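Local coordinates for protein vestitone reductase (Medicago sativa, PDB 2P4H) that catalyses the stereospecific, NADPH-dependent reduction of (3R)-vestitone to a 4'-methoxyisoflavan-triol, the penultimate step in making the phytoalexin medicarpin, at residues 101-112 and 170-180; 116-124 and 234-244. All coordinates share one frame; numbering follows the deposited sequence.

Contact 1: 101-112 and 170-180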
loop_
_atom_site.group_PDB
_atom_site.type_symbol
_atom_site.label_atom_id
_atom_site.label_comp_id
_atom_site.label_asym_id
_atom_site.label_seq_id
_atom_site.Cartn_x
_atom_site.Cartn_y
_atom_site.Cartn_z
ATOM N N VAL A 101 12.608 -9.733 -7.784
ATOM C CA VAL A 101 11.873 -10.991 -7.752
ATOM C C VAL A 101 12.145 -11.774 -6.472
ATOM O O VAL A 101 11.226 -12.321 -5.864
ATOM C CB VAL A 101 12.225 -11.867 -8.974
ATOM C CG1 VAL A 101 11.524 -13.214 -8.876
ATOM C CG2 VAL A 101 11.810 -11.154 -10.252
ATOM N N ASP A 102 13.407 -11.819 -6.060
ATOM C CA ASP A 102 13.788 -12.536 -4.848
ATOM C C ASP A 102 13.134 -11.942 -3.599
ATOM O O ASP A 102 12.706 -12.679 -2.711
ATOM C CB ASP A 102 15.312 -12.526 -4.694
ATOM C CG ASP A 102 16.011 -13.369 -5.749
ATOM O OD1 ASP A 102 15.425 -13.569 -6.834
ATOM O OD2 ASP A 102 17.150 -13.822 -5.501
ATOM N N GLY A 103 13.055 -10.616 -3.539
ATOM C CA GLY A 103 12.455 -9.957 -2.391
ATOM C C GLY A 103 10.954 -10.163 -2.315
ATOM O O GLY A 103 10.374 -10.253 -1.231
ATOM N N ALA A 104 10.317 -10.229 -3.476
ATOM C CA ALA A 104 8.880 -10.438 -3.526
ATOM C C ALA A 104 8.551 -11.888 -3.189
ATOM O O ALA A 104 7.565 -12.163 -2.503
ATOM C CB ALA A 104 8.353 -10.104 -4.915
ATOM N N LEU A 105 9.395 -12.808 -3.654
ATOM C CA LEU A 105 9.167 -14.235 -3.452
ATOM C C LEU A 105 9.735 -14.904 -2.208
ATOM O O LEU A 105 9.283 -15.987 -1.849
ATOM C CB LEU A 105 9.664 -15.016 -4.672
ATOM C CG LEU A 105 9.029 -14.692 -6.024
ATOM C CD1 LEU A 105 9.642 -15.588 -7.089
ATOM C CD2 LEU A 105 7.526 -14.895 -5.962
ATOM N N GLY A 106 10.712 -14.278 -1.559
ATOM C CA GLY A 106 11.326 -14.877 -0.383
ATOM C C GLY A 106 10.379 -15.502 0.626
ATOM O O GLY A 106 10.400 -16.716 0.868
ATOM N N ILE A 107 9.533 -14.676 1.224
ATOM C CA ILE A 107 8.603 -15.175 2.219
ATOM C C ILE A 107 7.498 -16.038 1.599
ATOM O O ILE A 107 6.922 -16.896 2.268
ATOM C CB ILE A 107 8.020 -14.005 3.052
ATOM C CG1 ILE A 107 7.176 -14.556 4.203
ATOM C CG2 ILE A 107 7.237 -13.050 2.152
ATOM C CD1 ILE A 107 6.771 -13.507 5.217
ATOM N N LEU A 108 7.206 -15.833 0.316
ATOM C CA LEU A 108 6.193 -16.648 -0.347
ATOM C C LEU A 108 6.732 -18.078 -0.515
ATOM O O LEU A 108 6.003 -19.056 -0.337
ATOM C CB LEU A 108 5.830 -16.049 -1.712
ATOM C CG LEU A 108 4.765 -16.778 -2.539
ATOM C CD1 LEU A 108 3.453 -16.874 -1.769
ATOM C CD2 LEU A 108 4.557 -16.029 -3.848
ATOM N N LYS A 109 8.013 -18.199 -0.854
ATOM C CA LYS A 109 8.625 -19.517 -1.004
ATOM C C LYS A 109 8.603 -20.237 0.343
ATOM O O LYS A 109 8.387 -21.448 0.411
ATOM C CB LYS A 109 10.067 -19.383 -1.500
ATOM C CG LYS A 109 10.188 -18.963 -2.957
ATOM C CD LYS A 109 11.635 -18.683 -3.325
ATOM C CE LYS A 109 11.773 -18.289 -4.785
ATOM N NZ LYS A 109 13.184 -17.946 -5.127
ATOM N N ALA A 110 8.818 -19.484 1.416
ATOM C CA ALA A 110 8.814 -20.059 2.759
ATOM C C ALA A 110 7.435 -20.612 3.109
ATOM O O ALA A 110 7.313 -21.547 3.903
ATOM C CB ALA A 110 9.223 -19.001 3.779
ATOM N N CYS A 111 6.405 -20.027 2.502
ATOM C CA CYS A 111 5.015 -20.410 2.740
ATOM C C CYS A 111 4.608 -21.726 2.082
ATOM O O CYS A 111 3.579 -22.304 2.431
ATOM C CB CYS A 111 4.089 -19.283 2.256
ATOM S SG CYS A 111 2.358 -19.403 2.777
ATOM N N VAL A 112 5.405 -22.200 1.130
ATOM C CA VAL A 112 5.083 -23.447 0.447
ATOM C C VAL A 112 4.898 -24.577 1.457
ATOM O O VAL A 112 5.749 -24.797 2.320
ATOM C CB VAL A 112 6.191 -23.839 -0.559
ATOM C CG1 VAL A 112 5.900 -25.212 -1.153
ATOM C CG2 VAL A 112 6.272 -22.798 -1.666
ATOM N N ALA A 170 5.550 -11.952 -10.556
ATOM C CA ALA A 170 6.259 -13.103 -10.007
ATOM C C ALA A 170 5.457 -13.757 -8.885
ATOM O O ALA A 170 5.373 -14.984 -8.801
ATOM C CB ALA A 170 7.631 -12.676 -9.500
ATOM N N VAL A 171 4.864 -12.935 -8.029
ATOM C CA VAL A 171 4.066 -13.439 -6.917
ATOM C C VAL A 171 2.846 -14.220 -7.410
ATOM O O VAL A 171 2.568 -15.323 -6.938
ATOM C CB VAL A 171 3.605 -12.269 -6.007
ATOM C CG1 VAL A 171 2.529 -12.738 -5.038
ATOM C CG2 VAL A 171 4.799 -11.726 -5.232
ATOM N N LEU A 172 2.117 -13.655 -8.365
ATOM C CA LEU A 172 0.935 -14.323 -8.894
ATOM C C LEU A 172 1.300 -15.649 -9.559
ATOM O O LEU A 172 0.634 -16.665 -9.351
ATOM C CB LEU A 172 0.224 -13.406 -9.892
ATOM C CG LEU A 172 -0.434 -12.166 -9.280
ATOM C CD1 LEU A 172 -0.742 -11.158 -10.370
ATOM C CD2 LEU A 172 -1.705 -12.572 -8.538
ATOM N N GLU A 173 2.366 -15.643 -10.353
ATOM C CA GLU A 173 2.791 -16.855 -11.041
ATOM C C GLU A 173 3.245 -17.938 -10.072
ATOM O O GLU A 173 2.836 -19.093 -10.192
ATOM C CB GLU A 173 3.920 -16.542 -12.016
ATOM C CG GLU A 173 4.368 -17.739 -12.840
ATOM C CD GLU A 173 3.231 -18.353 -13.639
ATOM O OE1 GLU A 173 2.585 -17.621 -14.417
ATOM O OE2 GLU A 173 2.984 -19.568 -13.490
ATOM N N PHE A 174 4.090 -17.568 -9.116
ATOM C CA PHE A 174 4.584 -18.534 -8.143
ATOM C C PHE A 174 3.431 -19.108 -7.331
ATOM O O PHE A 174 3.365 -20.312 -7.097
ATOM C CB PHE A 174 5.597 -17.886 -7.201
ATOM C CG PHE A 174 6.271 -18.865 -6.281
ATOM C CD1 PHE A 174 7.437 -19.513 -6.670
ATOM C CD2 PHE A 174 5.719 -19.163 -5.039
ATOM C CE1 PHE A 174 8.048 -20.449 -5.833
ATOM C CE2 PHE A 174 6.318 -20.095 -4.193
ATOM C CZ PHE A 174 7.486 -20.739 -4.592
ATOM N N GLY A 175 2.522 -18.244 -6.892
ATOM C CA GLY A 175 1.387 -18.710 -6.119
ATOM C C GLY A 175 0.578 -19.745 -6.877
ATOM O O GLY A 175 0.176 -20.767 -6.315
ATOM N N GLU A 176 0.344 -19.484 -8.159
ATOM C CA GLU A 176 -0.424 -20.391 -9.003
ATOM C C GLU A 176 0.281 -21.729 -9.207
ATOM O O GLU A 176 -0.354 -22.781 -9.163
ATOM C CB GLU A 176 -0.688 -19.742 -10.364
ATOM C CG GLU A 176 -1.518 -20.591 -11.310
ATOM C CD GLU A 176 -1.841 -19.865 -12.600
ATOM O OE1 GLU A 176 -2.441 -18.772 -12.530
ATOM O OE2 GLU A 176 -1.497 -20.386 -13.682
ATOM N N GLN A 177 1.593 -21.685 -9.424
ATOM C CA GLN A 177 2.369 -22.902 -9.647
ATOM C C GLN A 177 2.602 -23.733 -8.391
ATOM O O GLN A 177 2.908 -24.924 -8.482
ATOM C CB GLN A 177 3.728 -22.560 -10.264
ATOM C CG GLN A 177 3.660 -21.949 -11.650
ATOM C CD GLN A 177 5.032 -21.795 -12.276
ATOM O OE1 GLN A 177 5.753 -22.775 -12.468
ATOM N NE2 GLN A 177 5.402 -20.562 -12.597
ATOM N N ASN A 178 2.452 -23.119 -7.223
ATOM C CA ASN A 178 2.691 -23.825 -5.970
ATOM C C ASN A 178 1.483 -23.963 -5.050
ATOM O O ASN A 178 1.628 -24.246 -3.861
ATOM C CB ASN A 178 3.847 -23.146 -5.235
ATOM C CG ASN A 178 5.160 -23.292 -5.978
ATOM O OD1 ASN A 178 5.845 -24.308 -5.853
ATOM N ND2 ASN A 178 5.505 -22.289 -6.777
ATOM N N GLY A 179 0.296 -23.760 -5.610
ATOM C CA GLY A 179 -0.931 -23.892 -4.843
ATOM C C GLY A 179 -1.075 -23.041 -3.595
ATOM O O GLY A 179 -1.614 -23.502 -2.590
ATOM N N ILE A 180 -0.596 -21.803 -3.642
ATOM C CA ILE A 180 -0.719 -20.910 -2.494
ATOM C C ILE A 180 -1.853 -19.936 -2.793
ATOM O O ILE A 180 -1.924 -19.390 -3.894
ATOM C CB ILE A 180 0.583 -20.112 -2.250
ATOM C CG1 ILE A 180 1.749 -21.080 -2.018
ATOM C CG2 ILE A 180 0.417 -19.200 -1.040
ATOM C CD1 ILE A 180 3.087 -20.398 -1.842
#

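Contact 2: 116-124 and 234-244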
loop_
_atom_site.group_PDB
_atom_site.type_symbol
_atom_site.label_atom_id
_atom_site.label_comp_id
_atom_site.label_asym_id
_atom_site.label_seq_id
_atom_site.Cartn_x
_atom_site.Cartn_y
_atom_site.Cartn_z
ATOM N N THR A 116 -0.655 -24.007 8.112
ATOM C CA THR A 116 -1.631 -23.086 8.685
ATOM C C THR A 116 -2.015 -21.827 7.908
ATOM O O THR A 116 -3.098 -21.282 8.123
ATOM C CB THR A 116 -1.168 -22.638 10.080
ATOM O OG1 THR A 116 0.150 -22.084 9.987
ATOM C CG2 THR A 116 -1.139 -23.821 11.039
ATOM N N VAL A 117 -1.147 -21.347 7.024
ATOM C CA VAL A 117 -1.464 -20.131 6.275
ATOM C C VAL A 117 -2.627 -20.334 5.304
ATOM O O VAL A 117 -2.561 -21.185 4.414
ATOM C CB VAL A 117 -0.236 -19.614 5.492
ATOM C CG1 VAL A 117 -0.634 -18.431 4.620
ATOM C CG2 VAL A 117 0.863 -19.197 6.462
ATOM N N LYS A 118 -3.690 -19.551 5.477
ATOM C CA LYS A 118 -4.855 -19.661 4.606
ATOM C C LYS A 118 -4.868 -18.605 3.503
ATOM O O LYS A 118 -5.545 -18.770 2.491
ATOM C CB LYS A 118 -6.152 -19.600 5.423
ATOM C CG LYS A 118 -6.356 -18.355 6.264
ATOM C CD LYS A 118 -7.659 -18.470 7.050
ATOM C CE LYS A 118 -7.940 -17.229 7.880
ATOM N NZ LYS A 118 -9.222 -17.362 8.625
ATOM N N ARG A 119 -4.128 -17.521 3.699
ATOM C CA ARG A 119 -4.047 -16.486 2.675
ATOM C C ARG A 119 -2.739 -15.711 2.762
ATOM O O ARG A 119 -2.278 -15.361 3.851
ATOM C CB ARG A 119 -5.213 -15.496 2.781
ATOM C CG ARG A 119 -5.329 -14.581 1.559
ATOM C CD ARG A 119 -6.142 -15.214 0.435
ATOM N NE ARG A 119 -7.560 -14.894 0.583
ATOM C CZ ARG A 119 -8.501 -15.150 -0.322
ATOM N NH1 ARG A 119 -8.197 -15.748 -1.466
ATOM N NH2 ARG A 119 -9.749 -14.771 -0.092
ATOM N N PHE A 120 -2.148 -15.464 1.597
ATOM C CA PHE A 120 -0.916 -14.693 1.466
ATOM C C PHE A 120 -1.345 -13.443 0.709
ATOM O O PHE A 120 -1.826 -13.535 -0.421
ATOM C CB PHE A 120 0.124 -15.479 0.654
ATOM C CG PHE A 120 1.439 -14.767 0.485
ATOM C CD1 PHE A 120 1.577 -13.732 -0.434
ATOM C CD2 PHE A 120 2.546 -15.135 1.251
ATOM C CE1 PHE A 120 2.795 -13.074 -0.590
ATOM C CE2 PHE A 120 3.766 -14.484 1.102
ATOM C CZ PHE A 120 3.894 -13.452 0.181
ATOM N N ILE A 121 -1.197 -12.283 1.339
ATOM C CA ILE A 121 -1.604 -11.036 0.703
ATOM C C ILE A 121 -0.395 -10.168 0.402
ATOM O O ILE A 121 0.355 -9.770 1.300
ATOM C CB ILE A 121 -2.602 -10.263 1.588
ATOM C CG1 ILE A 121 -3.790 -11.169 1.920
ATOM C CG2 ILE A 121 -3.093 -9.020 0.859
ATOM C CD1 ILE A 121 -4.898 -10.494 2.714
ATOM N N TYR A 122 -0.217 -9.885 -0.883
ATOM C CA TYR A 122 0.901 -9.084 -1.358
ATOM C C TYR A 122 0.470 -7.668 -1.694
ATOM O O TYR A 122 -0.512 -7.460 -2.405
ATOM C CB TYR A 122 1.509 -9.725 -2.606
ATOM C CG TYR A 122 2.731 -9.000 -3.109
ATOM C CD1 TYR A 122 3.928 -9.054 -2.394
ATOM C CD2 TYR A 122 2.688 -8.230 -4.273
ATOM C CE1 TYR A 122 5.053 -8.360 -2.819
ATOM C CE2 TYR A 122 3.819 -7.527 -4.706
ATOM C CZ TYR A 122 4.993 -7.601 -3.967
ATOM O OH TYR A 122 6.115 -6.907 -4.364
ATOM N N THR A 123 1.221 -6.703 -1.183
ATOM C CA THR A 123 0.949 -5.296 -1.428
ATOM C C THR A 123 1.529 -4.863 -2.768
ATOM O O THR A 123 2.747 -4.882 -2.946
ATOM C CB THR A 123 1.582 -4.420 -0.318
ATOM O OG1 THR A 123 0.889 -4.637 0.918
ATOM C CG2 THR A 123 1.514 -2.947 -0.686
ATOM N N SER A 124 0.669 -4.498 -3.718
ATOM C CA SER A 124 1.158 -4.015 -5.003
ATOM C C SER A 124 0.909 -2.513 -5.099
ATOM O O SER A 124 0.601 -1.869 -4.092
ATOM C CB SER A 124 0.514 -4.754 -6.179
ATOM O OG SER A 124 1.240 -4.473 -7.370
ATOM N N HIS A 234 -7.287 -6.078 4.033
ATOM C CA HIS A 234 -6.400 -7.207 4.306
ATOM C C HIS A 234 -7.111 -8.221 5.196
ATOM O O HIS A 234 -7.111 -9.418 4.915
ATOM C CB HIS A 234 -5.119 -6.740 5.014
ATOM C CG HIS A 234 -4.077 -6.185 4.091
ATOM N ND1 HIS A 234 -2.935 -6.878 3.747
ATOM C CD2 HIS A 234 -3.997 -4.992 3.457
ATOM C CE1 HIS A 234 -2.197 -6.134 2.942
ATOM N NE2 HIS A 234 -2.819 -4.985 2.750
ATOM N N ILE A 235 -7.720 -7.736 6.272
ATOM C CA ILE A 235 -8.419 -8.619 7.194
ATOM C C ILE A 235 -9.616 -9.281 6.514
ATOM O O ILE A 235 -9.866 -10.471 6.700
ATOM C CB ILE A 235 -8.864 -7.840 8.451
ATOM C CG1 ILE A 235 -7.625 -7.373 9.224
ATOM C CG2 ILE A 235 -9.741 -8.722 9.337
ATOM C CD1 ILE A 235 -7.931 -6.502 10.432
ATOM N N TYR A 236 -10.344 -8.516 5.707
ATOM C CA TYR A 236 -11.500 -9.053 5.000
ATOM C C TYR A 236 -11.109 -10.209 4.077
ATOM O O TYR A 236 -11.738 -11.270 4.086
ATOM C CB TYR A 236 -12.178 -7.958 4.170
ATOM C CG TYR A 236 -13.414 -8.447 3.452
ATOM C CD1 TYR A 236 -14.647 -8.499 4.104
ATOM C CD2 TYR A 236 -13.339 -8.921 2.144
ATOM C CE1 TYR A 236 -15.772 -9.014 3.472
ATOM C CE2 TYR A 236 -14.459 -9.444 1.500
ATOM C CZ TYR A 236 -15.672 -9.486 2.170
ATOM O OH TYR A 236 -16.781 -9.994 1.535
ATOM N N LEU A 237 -10.068 -10.004 3.278
ATOM C CA LEU A 237 -9.623 -11.030 2.343
ATOM C C LEU A 237 -9.006 -12.237 3.043
ATOM O O LEU A 237 -8.969 -13.333 2.484
ATOM C CB LEU A 237 -8.651 -10.417 1.333
ATOM C CG LEU A 237 -9.342 -9.386 0.430
ATOM C CD1 LEU A 237 -8.309 -8.603 -0.364
ATOM C CD2 LEU A 237 -10.322 -10.095 -0.497
ATOM N N LEU A 238 -8.522 -12.041 4.263
ATOM C CA LEU A 238 -7.955 -13.143 5.028
ATOM C C LEU A 238 -9.085 -13.993 5.612
ATOM O O LEU A 238 -8.994 -15.221 5.643
ATOM C CB LEU A 238 -7.092 -12.612 6.177
ATOM C CG LEU A 238 -6.691 -13.637 7.247
ATOM C CD1 LEU A 238 -5.755 -14.677 6.652
ATOM C CD2 LEU A 238 -6.022 -12.922 8.410
ATOM N N GLU A 239 -10.148 -13.329 6.062
ATOM C CA GLU A 239 -11.283 -14.005 6.694
ATOM C C GLU A 239 -12.372 -14.518 5.756
ATOM O O GLU A 239 -13.150 -15.397 6.131
ATOM C CB GLU A 239 -11.927 -13.077 7.732
ATOM C CG GLU A 239 -10.965 -12.527 8.778
ATOM C CD GLU A 239 -11.655 -11.648 9.812
ATOM O OE1 GLU A 239 -12.669 -10.999 9.470
ATOM O OE2 GLU A 239 -11.175 -11.591 10.963
ATOM N N ASN A 240 -12.441 -13.970 4.549
ATOM C CA ASN A 240 -13.457 -14.377 3.581
ATOM C C ASN A 240 -12.823 -15.058 2.376
ATOM O O ASN A 240 -12.006 -14.469 1.666
ATOM C CB ASN A 240 -14.268 -13.154 3.153
ATOM C CG ASN A 240 -15.044 -12.547 4.307
ATOM O OD1 ASN A 240 -16.168 -12.960 4.602
ATOM N ND2 ASN A 240 -14.441 -11.575 4.980
ATOM N N SER A 241 -13.225 -16.306 2.152
ATOM C CA SER A 241 -12.692 -17.128 1.072
ATOM C C SER A 241 -13.104 -16.766 -0.351
ATOM O O SER A 241 -13.453 -17.645 -1.146
ATOM C CB SER A 241 -13.030 -18.598 1.340
ATOM O OG SER A 241 -14.429 -18.786 1.428
ATOM N N VAL A 242 -13.066 -15.479 -0.679
ATOM C CA VAL A 242 -13.399 -15.044 -2.032
ATOM C C VAL A 242 -12.218 -15.449 -2.917
ATOM O O VAL A 242 -11.144 -15.776 -2.412
ATOM C CB VAL A 242 -13.635 -13.514 -2.092
ATOM C CG1 VAL A 242 -14.841 -13.149 -1.238
ATOM C CG2 VAL A 242 -12.403 -12.767 -1.607
ATOM N N PRO A 243 -12.392 -15.437 -4.245
ATOM C CA PRO A 243 -11.303 -15.828 -5.148
ATOM C C PRO A 243 -9.974 -15.115 -4.949
ATOM O O PRO A 243 -9.931 -13.916 -4.662
ATOM C CB PRO A 243 -11.884 -15.552 -6.534
ATOM C CG PRO A 243 -13.348 -15.778 -6.333
ATOM C CD PRO A 243 -13.608 -15.103 -5.009
ATOM N N GLY A 244 -8.887 -15.865 -5.104
ATOM C CA GLY A 244 -7.571 -15.269 -4.994
ATOM C C GLY A 244 -7.338 -14.514 -6.291
ATOM O O GLY A 244 -8.143 -14.612 -7.219
#

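Contact 1: 101-112 and 170-180
The ring of Phe174 reaches across to the end of helix 95-111 and meets Val112, just beyond it, at its edge, where CG2 of Val112 lies near the ring plane, 3.7 Å from Phe174 CE2. One face carries the amide of Asn178, its ND2 3.1 Å above the plane over the ring centre; it is held there by a nearly straight hydrogen bond from ND2 to the Phe174 carbonyl O (2.9 Å), which also accepts from Asn178 N. Leu108 and Lys109 come at the ring obliquely, Leu108 CD2 3.5 Å from Phe174 CD2 and Lys109 CG 3.6 Å from Phe174 CZ. With CG anti to the backbone N (chi1 -173°), the ring lies between these two and Asn178.

The two methyls of Leu108 divide the work: CD2 serves Phe174 and Val171, while CD1 meets Ile180 CD1 at 3.5 Å. Further back, Ala104 CB touches Val171 CG2, and Leu105 CD2 lies against the Ala170 carbonyl O (3.6 Å).

No hydrogen bond crosses. Two near-parallel helices, their axes 9.6 Å apart at -27°, pack side by side over strands 119-125 and 182-187, as neighbouring helices on one face of a Rossmann-fold sheet do.

Contact 2: 116-124 and 234-244
Hydrogen bonds come first, and Arg119 donates all that cross. Its guanidinium meets the carbonyl oxygens where helix 227-239 gives way to loop. Leu237 O is gripped side-on by NE (2.8 Å) and NH2 of Arg119: NH2 arrives in the carbonyl plane on a lone pair, whereas NE stands above that plane. Val242 O is taken end-on, by NH1 at 3.1 Å, nearly along the C=O axis, and by NH2 at 2.9 Å from Arg119. A weak bond from Arg119 NH2 to Asn240 O adds a third carbonyl. Leu237 O and Val242 O both lie close to the guanidinium plane. Bends at chi2 (86°) and chi3 (89°) turn the arginine chain so that it presents this edge to the loop.

Among charges, Arg119 NH1 also forms a salt bridge with Asp181, outside the two segments.

Van der Waals contacts make up the rest. The extended chain of Lys118 crosses Leu238 at about a right angle, with Lys118 CE 3.6 Å from Leu238 CD1. Ile121 places its CD1 against the helix, 3.3 Å from the His234 carbonyl O and 4.0 Å from Leu237 CB, while its CG2 meets the imidazole obliquely. Thr123 OG1 lies at the edge of the same ring. Phe79, from outside the two segments, meets the imidazole edge-to-face.

Taken together, one buried cation is shared among main-chain carbonyls and a carboxylate. The carbonyl-rich C-terminal end of the helix would probably carry partial negative charge, which the guanidinium may offset, while its several bonds fix the rotation of the group and tie the turn after the helix to strand 119-125.

Overall arrangement
Contacts 1 and 2 lie on opposite faces of the central parallel sheet, their centres about 14 Å apart. Strand 119-125, part of contact 2, has contact 1 on its other face: Arg119 and Ile121 point to helix 227-239, Phe120 and Tyr122 away from it. There Leu108 CA packs 3.6 Å from Phe120 CE2, and Cys111 SG sits 3.6 Å from Val117 CG1. Helix 95-111 precedes this strand, joined by a short loop, and the two contacts sandwich the sheet of one Rossmann-type domain between helices. The Thr123 side chain lies about 4 Å from that of Leu13, a predicted NADP(+)-binding residue; the Ala104 side chain is about 12 Å from that of Tyr160, which probably binds NADP(+), as in related enzymes.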